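Local structure of metallophosphoesterase (Clostridium thermocellum, 4J6O) at residues A123-P126 against Q127-E131; K72-E75 against V76-V80; H96-K99 against L100-L104. The protein probably acts as the metal-dependent 2',3'-phosphatase of a bacterial RNA repair enzyme, removing phosphate from broken RNA ends. All coordinates share one frame; numbering follows the deposited sequence. Where two conformers were deposited one is given.

Overall arrangement
Three local contacts follow one another along the chain. None closes a loop, since the segments of each are continuous, and none nests in or crosses another. Interaction 2 comes first, in the opening turns of helix 73-86, between parallel strands 59-62 and 89-91. Interaction 3 follows on helix 95-104, which leads away from the manganese site. Interaction 1 comes last, where the loop after helix 115-122 turns into helix 127-138. Interactions 1 and 2 touch: Glu125 and Phe129 lie against Lys78 and Thr74. Interaction 3 touches neither, but helix 127-138, which begins in interaction 1, packs further along on Leu100 and Leu101.

Interaction 1: A123-P126 against Q127-E131; sequences AKEP and QEFIE
The backbone turns into helix 127-138 at Pro126, in the N-cap position, and its O receives a weak hydrogen bond from Ile130 N at 3.4 Å. The same carbonyl has the side chain of Ile130 beside it, with CG1 3.3 Å from Pro126 O. Glu125 and Phe129 make the main side-chain contact, four residues apart. Glu125 CB lies 3.8 Å from Phe129 CD2. It comes to the ring obliquely. With CG anti to the carbonyl carbon (chi1 -63°), Glu125 also brings CG within 3.9 Å of Phe129 CD2. The bend at chi2 then turns the carboxylate, whose plane is 57° from that of the ring. Phe129 has CG anti to the backbone N (chi1 179°), which sends the ring out from the helix, with CD2 near Glu125. On another side of the turn, Glu128 reaches back to Pro126. Its carboxylate lies against the proline ring, with OE2 3.7 Å from Pro126 CB. Pro126 CG also approaches Phe129 CB at 4.3 Å, a loose apolar contact. The Pro126 side is exposed, while Phe129 is buried. The first turn of helix 127-138 lies against helix 73-86. The Phe129 ring packs on Leu77 and Met81 and makes a cation-pi contact with Lys78. Glu125 OE1 forms a salt bridge with Lys78 NZ and a weak hydrogen bond with Thr74 OG1 of that same helix.

Interaction 2: K72-E75 against V76-V80; sequences KITE and VLKLV
The carboxylate of Glu75 is the flat group that meets Lys78, and the lysine chain runs past one side of its plane. Lys78 CE, 3.9 Å from Glu75 OE2, lies on that side, and so does Lys78 CD. At the OE2 end, Lys78 NZ sits 3.4 Å from Glu75 OE2, tilted off the plane. It is a salt bridge with a weak hydrogen bond. This holds for one of two deposited conformers of Glu75. Glu75 OE1 is hydrogen-bonded to Tyr50 OH. Lys78 has CG anti to the carbonyl carbon (chi1 -69°), which directs its extended chain back along the preceding turn. Its CG comes 3.2 Å from Thr74 O, which also accepts the backbone bond from Lys78 N at 2.9 Å. The helix opens at Lys72, the N-cap residue, whose O takes a nearly straight bond from Val76 N (3.1 Å, 169°). On the buried side Ile73 CG2 meets Leu77 CD1 at 4.2 Å. Helix 73-86 is the crossover of a beta-alpha-beta unit between strands 59-62 and 89-91. Lys72 NZ forms a salt bridge with Asp25 of helix 24-33. Lys78 NZ has a second carboxylate partner in Glu125. Two acidic neighbours around a buried lysine would favour its charged form, and the ammonium probably helps offset the negative charge of both.

Interaction 3: H96-K99 against L100-L104; sequences HDVK and LLRKL
His96 and Leu100 are joined by the first backbone bond of this stretch, from Leu100 N to His96 O at 3.0 Å. The imidazole of His96 points away from the later turn. Its ND1 is hydrogen-bonded to Asp68, its NE2 to a bound citrate, probably from the crystallisation liquor, and the ring meets His21 edge-to-face. Asp97 O accepts from Leu101 N at 2.9 Å. The carboxylate of Asp97 also leads away from the later turn and is gripped by backbone N-H groups: OD2 takes bonds from Asp65 N and Gly94 N, OD1 one from Leu66 N, and since Asp65 and His21 are manganese ligands, Asp97 lies in the second shell and probably steadies the loop that carries Asp65. Gly94 to Asp97 give the Gly-Asn-His-Asp signature of calcineurin-like phosphoesterases, at the start of helix 95-104.

Val98 makes the principal side-chain contact here. Its CG1 sits over the centre of one face of the Arg102 guanidinium, 3.4 Å above the plane and 3.5 Å from Arg102 CZ. Val98 was modelled in two conformers, and this description holds for one of them. Arg102 reaches that place with CG anti to the carbonyl carbon (chi1 -71°) and a chain extended to NE, which runs back along the helix. Its CG passes 3.4 Å from Val98 O. Arg102 NH1 is hydrogen-bonded to Tyr176 OH at the end of helix 168-176. Lys99 closes the segment. Its O accepts from Lys103 N at 3.0 Å, while its extended chain leads off to Gln110, whose O accepts from NZ.

Interaction 1: A123-P126 against Q127-E131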
loop_
_atom_site.group_PDB
_atom_site.type_symbol
_atom_site.label_atom_id
_atom_site.label_comp_id
_atom_site.label_asym_id
_atom_site.label_seq_id
_atom_site.Cartn_x
_atom_site.Cartn_y
_atom_site.Cartn_z
ATOM N N ALA A 123 4.771 16.064 12.945
ATOM C CA ALA A 123 5.020 17.014 14.018
ATOM C C ALA A 123 4.230 18.303 13.840
ATOM O O ALA A 123 3.874 18.960 14.813
ATOM C CB ALA A 123 6.496 17.319 14.104
ATOM N N LYS A 124 3.964 18.665 12.593
ATOM C CA LYS A 124 3.200 19.870 12.286
ATOM C C LYS A 124 1.677 19.736 12.488
ATOM O O LYS A 124 0.942 20.697 12.285
ATOM C CB LYS A 124 3.491 20.306 10.846
ATOM C CG LYS A 124 4.970 20.397 10.525
ATOM C CD LYS A 124 5.216 20.705 9.039
ATOM C CE LYS A 124 6.714 20.828 8.735
ATOM N NZ LYS A 124 6.986 21.505 7.425
ATOM N N GLU A 125 1.207 18.553 12.875
ATOM C CA GLU A 125 -0.227 18.280 12.999
ATOM C C GLU A 125 -0.593 18.206 14.461
ATOM O O GLU A 125 0.277 17.939 15.287
ATOM C CB GLU A 125 -0.570 16.932 12.359
ATOM C CG GLU A 125 -0.306 16.855 10.865
ATOM C CD GLU A 125 -1.330 17.650 10.077
ATOM O OE1 GLU A 125 -1.005 18.086 8.953
ATOM O OE2 GLU A 125 -2.455 17.840 10.586
ATOM N N PRO A 126 -1.880 18.429 14.787
ATOM C CA PRO A 126 -2.368 18.280 16.162
ATOM C C PRO A 126 -2.356 16.839 16.634
ATOM O O PRO A 126 -2.087 15.927 15.861
ATOM C CB PRO A 126 -3.811 18.797 16.088
ATOM C CG PRO A 126 -4.180 18.700 14.682
ATOM C CD PRO A 126 -2.934 18.935 13.894
ATOM N N GLN A 127 -2.673 16.642 17.903
ATOM C CA GLN A 127 -2.507 15.351 18.548
ATOM C C GLN A 127 -3.650 14.411 18.257
ATOM O O GLN A 127 -3.445 13.209 18.112
ATOM C CB GLN A 127 -2.418 15.545 20.053
ATOM C CG GLN A 127 -2.220 14.257 20.809
ATOM C CD GLN A 127 -0.930 13.568 20.423
ATOM O OE1 GLN A 127 0.091 14.221 20.202
ATOM N NE2 GLN A 127 -0.968 12.244 20.338
ATOM N N GLU A 128 -4.861 14.956 18.201
ATOM C CA GLU A 128 -6.024 14.145 17.866
ATOM C C GLU A 128 -5.871 13.504 16.473
ATOM O O GLU A 128 -6.338 12.394 16.255
ATOM C CB GLU A 128 -7.337 14.935 17.974
ATOM C CG GLU A 128 -7.474 16.112 17.008
ATOM C CD GLU A 128 -7.032 17.449 17.614
ATOM O OE1 GLU A 128 -7.476 18.506 17.105
ATOM O OE2 GLU A 128 -6.243 17.449 18.587
ATOM N N PHE A 129 -5.214 14.196 15.544
ATOM C CA PHE A 129 -4.928 13.593 14.244
ATOM C C PHE A 129 -3.900 12.485 14.368
ATOM O O PHE A 129 -3.985 11.465 13.694
ATOM C CB PHE A 129 -4.423 14.608 13.227
ATOM C CG PHE A 129 -4.092 14.002 11.888
ATOM C CD1 PHE A 129 -5.093 13.501 11.080
ATOM C CD2 PHE A 129 -2.771 13.946 11.434
ATOM C CE1 PHE A 129 -4.792 12.938 9.827
ATOM C CE2 PHE A 129 -2.460 13.383 10.182
ATOM C CZ PHE A 129 -3.467 12.880 9.387
ATOM N N ILE A 130 -2.912 12.684 15.219
ATOM C CA ILE A 130 -1.920 11.651 15.424
ATOM C C ILE A 130 -2.567 10.391 16.001
ATOM O O ILE A 130 -2.245 9.278 15.609
ATOM C CB ILE A 130 -0.766 12.180 16.278
ATOM C CG1 ILE A 130 -0.089 13.320 15.510
ATOM C CG2 ILE A 130 0.216 11.082 16.592
ATOM C CD1 ILE A 130 1.398 13.421 15.715
ATOM N N GLU A 131 -3.526 10.564 16.892
ATOM C CA GLU A 131 -4.227 9.406 17.436
ATOM C C GLU A 131 -5.122 8.743 16.382
ATOM O O GLU A 131 -5.304 7.523 16.374
ATOM C CB GLU A 131 -5.042 9.794 18.683
#

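Interaction 2: K72-E75 against V76-V80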
loop_
_atom_site.group_PDB
_atom_site.type_symbol
_atom_site.label_atom_id
_atom_site.label_comp_id
_atom_site.label_asym_id
_atom_site.label_seq_id
_atom_site.Cartn_x
_atom_site.Cartn_y
_atom_site.Cartn_z
ATOM N N LYS A 72 4.514 14.911 1.074
ATOM C CA LYS A 72 3.156 15.263 1.491
ATOM C C LYS A 72 2.499 14.085 2.210
ATOM O O LYS A 72 1.377 13.694 1.948
ATOM C CB LYS A 72 2.323 15.764 0.292
ATOM C CG LYS A 72 2.707 17.171 -0.104
ATOM C CD LYS A 72 1.788 17.660 -1.205
ATOM C CE LYS A 72 2.211 19.053 -1.712
ATOM N NZ LYS A 72 1.082 19.605 -2.571
ATOM N N ILE A 73 3.254 13.471 3.109
ATOM C CA ILE A 73 2.775 12.319 3.854
ATOM C C ILE A 73 1.451 12.560 4.656
ATOM O O ILE A 73 0.573 11.701 4.662
ATOM C CB ILE A 73 3.894 11.857 4.787
ATOM C CG1 ILE A 73 5.102 11.469 3.929
ATOM C CG2 ILE A 73 3.407 10.719 5.652
ATOM C CD1 ILE A 73 6.474 11.348 4.717
ATOM N N THR A 74 1.299 13.692 5.356
ATOM C CA THR A 74 0.068 13.855 6.133
ATOM C C THR A 74 -1.167 14.071 5.241
ATOM O O THR A 74 -2.228 13.632 5.584
ATOM C CB THR A 74 0.122 14.983 7.200
ATOM O OG1 THR A 74 0.298 16.241 6.554
ATOM C CG2 THR A 74 1.271 14.750 8.166
ATOM N N GLU A 75 -0.967 14.683 4.072
ATOM C CA GLU A 75 -2.065 14.853 3.130
ATOM C C GLU A 75 -2.473 13.497 2.568
ATOM O O GLU A 75 -3.676 13.229 2.447
ATOM C CB GLU A 75 -1.709 15.814 1.998
ATOM C CG GLU A 75 -1.538 17.268 2.452
ATOM C CD GLU A 75 -2.619 17.734 3.427
ATOM O OE1 GLU A 75 -3.819 17.700 3.064
ATOM O OE2 GLU A 75 -2.260 18.126 4.565
ATOM N N VAL A 76 -1.483 12.654 2.228
ATOM C CA VAL A 76 -1.810 11.296 1.815
ATOM C C VAL A 76 -2.630 10.597 2.909
ATOM O O VAL A 76 -3.624 9.940 2.647
ATOM C CB VAL A 76 -0.542 10.449 1.522
ATOM C CG1 VAL A 76 -0.894 8.987 1.297
ATOM C CG2 VAL A 76 0.182 11.002 0.271
ATOM N N LEU A 77 -2.183 10.724 4.152
ATOM C CA LEU A 77 -2.883 10.049 5.233
ATOM C C LEU A 77 -4.310 10.555 5.368
ATOM O O LEU A 77 -5.266 9.766 5.509
ATOM C CB LEU A 77 -2.135 10.266 6.553
ATOM C CG LEU A 77 -0.957 9.319 6.719
ATOM C CD1 LEU A 77 -0.077 9.852 7.840
ATOM C CD2 LEU A 77 -1.435 7.923 7.028
ATOM N N LYS A 78 -4.471 11.864 5.315
ATOM C CA LYS A 78 -5.830 12.409 5.471
ATOM C C LYS A 78 -6.741 11.916 4.356
ATOM O O LYS A 78 -7.901 11.604 4.572
ATOM C CB LYS A 78 -5.776 13.937 5.453
ATOM C CG LYS A 78 -5.106 14.510 6.676
ATOM C CD LYS A 78 -4.845 15.982 6.541
ATOM C CE LYS A 78 -3.908 16.444 7.629
ATOM N NZ LYS A 78 -3.847 17.891 7.599
ATOM N N LEU A 79 -6.216 11.912 3.142
ATOM C CA LEU A 79 -7.003 11.505 1.993
ATOM C C LEU A 79 -7.381 10.036 2.135
ATOM O O LEU A 79 -8.541 9.685 2.005
ATOM C CB LEU A 79 -6.257 11.787 0.679
ATOM C CG LEU A 79 -6.992 11.314 -0.568
ATOM C CD1 LEU A 79 -8.174 12.258 -0.775
ATOM C CD2 LEU A 79 -6.065 11.340 -1.811
ATOM N N VAL A 80 -6.396 9.165 2.377
ATOM C CA VAL A 80 -6.676 7.737 2.438
ATOM C C VAL A 80 -7.595 7.337 3.611
ATOM O O VAL A 80 -8.544 6.547 3.445
ATOM C CB VAL A 80 -5.354 6.925 2.523
ATOM C CG1 VAL A 80 -5.663 5.460 2.694
ATOM C CG2 VAL A 80 -4.575 7.177 1.263
#

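Interaction 3: H96-K99 against L100-L104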
loop_
_atom_site.group_PDB
_atom_site.type_symbol
_atom_site.label_atom_id
_atom_site.label_comp_id
_atom_site.label_asym_id
_atom_site.label_seq_id
_atom_site.Cartn_x
_atom_site.Cartn_y
_atom_site.Cartn_z
ATOM N N HIS A 96 6.296 0.012 6.119
ATOM C CA HIS A 96 6.582 1.336 6.636
ATOM C C HIS A 96 5.456 1.814 7.522
ATOM O O HIS A 96 5.719 2.547 8.500
ATOM C CB HIS A 96 6.796 2.332 5.457
ATOM C CG HIS A 96 8.083 2.112 4.723
ATOM N ND1 HIS A 96 9.158 2.959 4.840
ATOM C CD2 HIS A 96 8.465 1.127 3.861
ATOM C CE1 HIS A 96 10.156 2.503 4.105
ATOM N NE2 HIS A 96 9.767 1.389 3.510
ATOM N N ASP A 97 4.227 1.483 7.162
ATOM C CA ASP A 97 3.075 1.936 7.955
ATOM C C ASP A 97 3.112 1.335 9.367
ATOM O O ASP A 97 2.909 2.046 10.376
ATOM C CB ASP A 97 1.760 1.522 7.271
ATOM C CG ASP A 97 1.699 1.993 5.773
ATOM O OD1 ASP A 97 2.101 3.119 5.465
ATOM O OD2 ASP A 97 1.234 1.184 4.964
ATOM N N VAL A 98 3.318 0.036 9.423
ATOM C CA VAL A 98 3.344 -0.714 10.703
ATOM C C VAL A 98 4.522 -0.271 11.548
ATOM O O VAL A 98 4.424 -0.163 12.784
ATOM C CB VAL A 98 3.369 -2.240 10.435
ATOM C CG1 VAL A 98 3.711 -3.061 11.700
ATOM C CG2 VAL A 98 2.015 -2.653 9.888
ATOM N N LYS A 99 5.661 -0.014 10.902
ATOM C CA LYS A 99 6.803 0.475 11.678
ATOM C C LYS A 99 6.482 1.859 12.249
ATOM O O LYS A 99 6.863 2.182 13.376
ATOM C CB LYS A 99 8.045 0.548 10.812
ATOM C CG LYS A 99 9.215 1.283 11.468
ATOM C CD LYS A 99 10.520 0.915 10.768
ATOM C CE LYS A 99 11.670 1.745 11.293
ATOM N NZ LYS A 99 12.827 1.698 10.361
ATOM N N LEU A 100 5.774 2.693 11.481
ATOM C CA LEU A 100 5.402 4.002 11.992
ATOM C C LEU A 100 4.499 3.850 13.184
ATOM O O LEU A 100 4.649 4.594 14.169
ATOM C CB LEU A 100 4.673 4.843 10.932
ATOM C CG LEU A 100 4.039 6.152 11.448
ATOM C CD1 LEU A 100 5.049 7.175 11.958
ATOM C CD2 LEU A 100 3.138 6.765 10.336
ATOM N N LEU A 101 3.544 2.918 13.086
ATOM C CA LEU A 101 2.638 2.652 14.230
ATOM C C LEU A 101 3.412 2.252 15.487
ATOM O O LEU A 101 3.130 2.769 16.589
ATOM C CB LEU A 101 1.571 1.609 13.875
ATOM C CG LEU A 101 0.675 1.145 15.033
ATOM C CD1 LEU A 101 -0.029 2.307 15.627
ATOM C CD2 LEU A 101 -0.320 0.130 14.563
ATOM N N ARG A 102 4.425 1.399 15.331
ATOM C CA ARG A 102 5.246 0.991 16.489
ATOM C C ARG A 102 5.970 2.195 17.072
ATOM O O ARG A 102 6.077 2.311 18.279
ATOM C CB ARG A 102 6.252 -0.073 16.071
ATOM C CG ARG A 102 5.559 -1.372 15.802
ATOM C CD ARG A 102 6.439 -2.408 15.158
ATOM N NE ARG A 102 5.630 -3.591 14.885
ATOM C CZ ARG A 102 5.905 -4.492 13.956
ATOM N NH1 ARG A 102 6.986 -4.345 13.194
ATOM N NH2 ARG A 102 5.096 -5.535 13.790
ATOM N N LYS A 103 6.441 3.105 16.221
ATOM C CA LYS A 103 7.168 4.277 16.704
ATOM C C LYS A 103 6.201 5.221 17.442
ATOM O O LYS A 103 6.476 5.677 18.549
ATOM C CB LYS A 103 7.873 4.980 15.528
ATOM C CG LYS A 103 8.494 6.339 15.843
ATOM C CD LYS A 103 9.631 6.231 16.877
ATOM C CE LYS A 103 10.200 7.598 17.177
ATOM N NZ LYS A 103 11.313 7.513 18.164
ATOM N N LEU A 104 5.033 5.483 16.852
ATOM C CA LEU A 104 4.064 6.330 17.538
ATOM C C LEU A 104 3.581 5.686 18.851
ATOM O O LEU A 104 3.176 6.395 19.758
ATOM C CB LEU A 104 2.857 6.658 16.635
ATOM C CG LEU A 104 3.220 7.394 15.335
ATOM C CD1 LEU A 104 2.011 7.459 14.398
ATOM C CD2 LEU A 104 3.755 8.789 15.617
#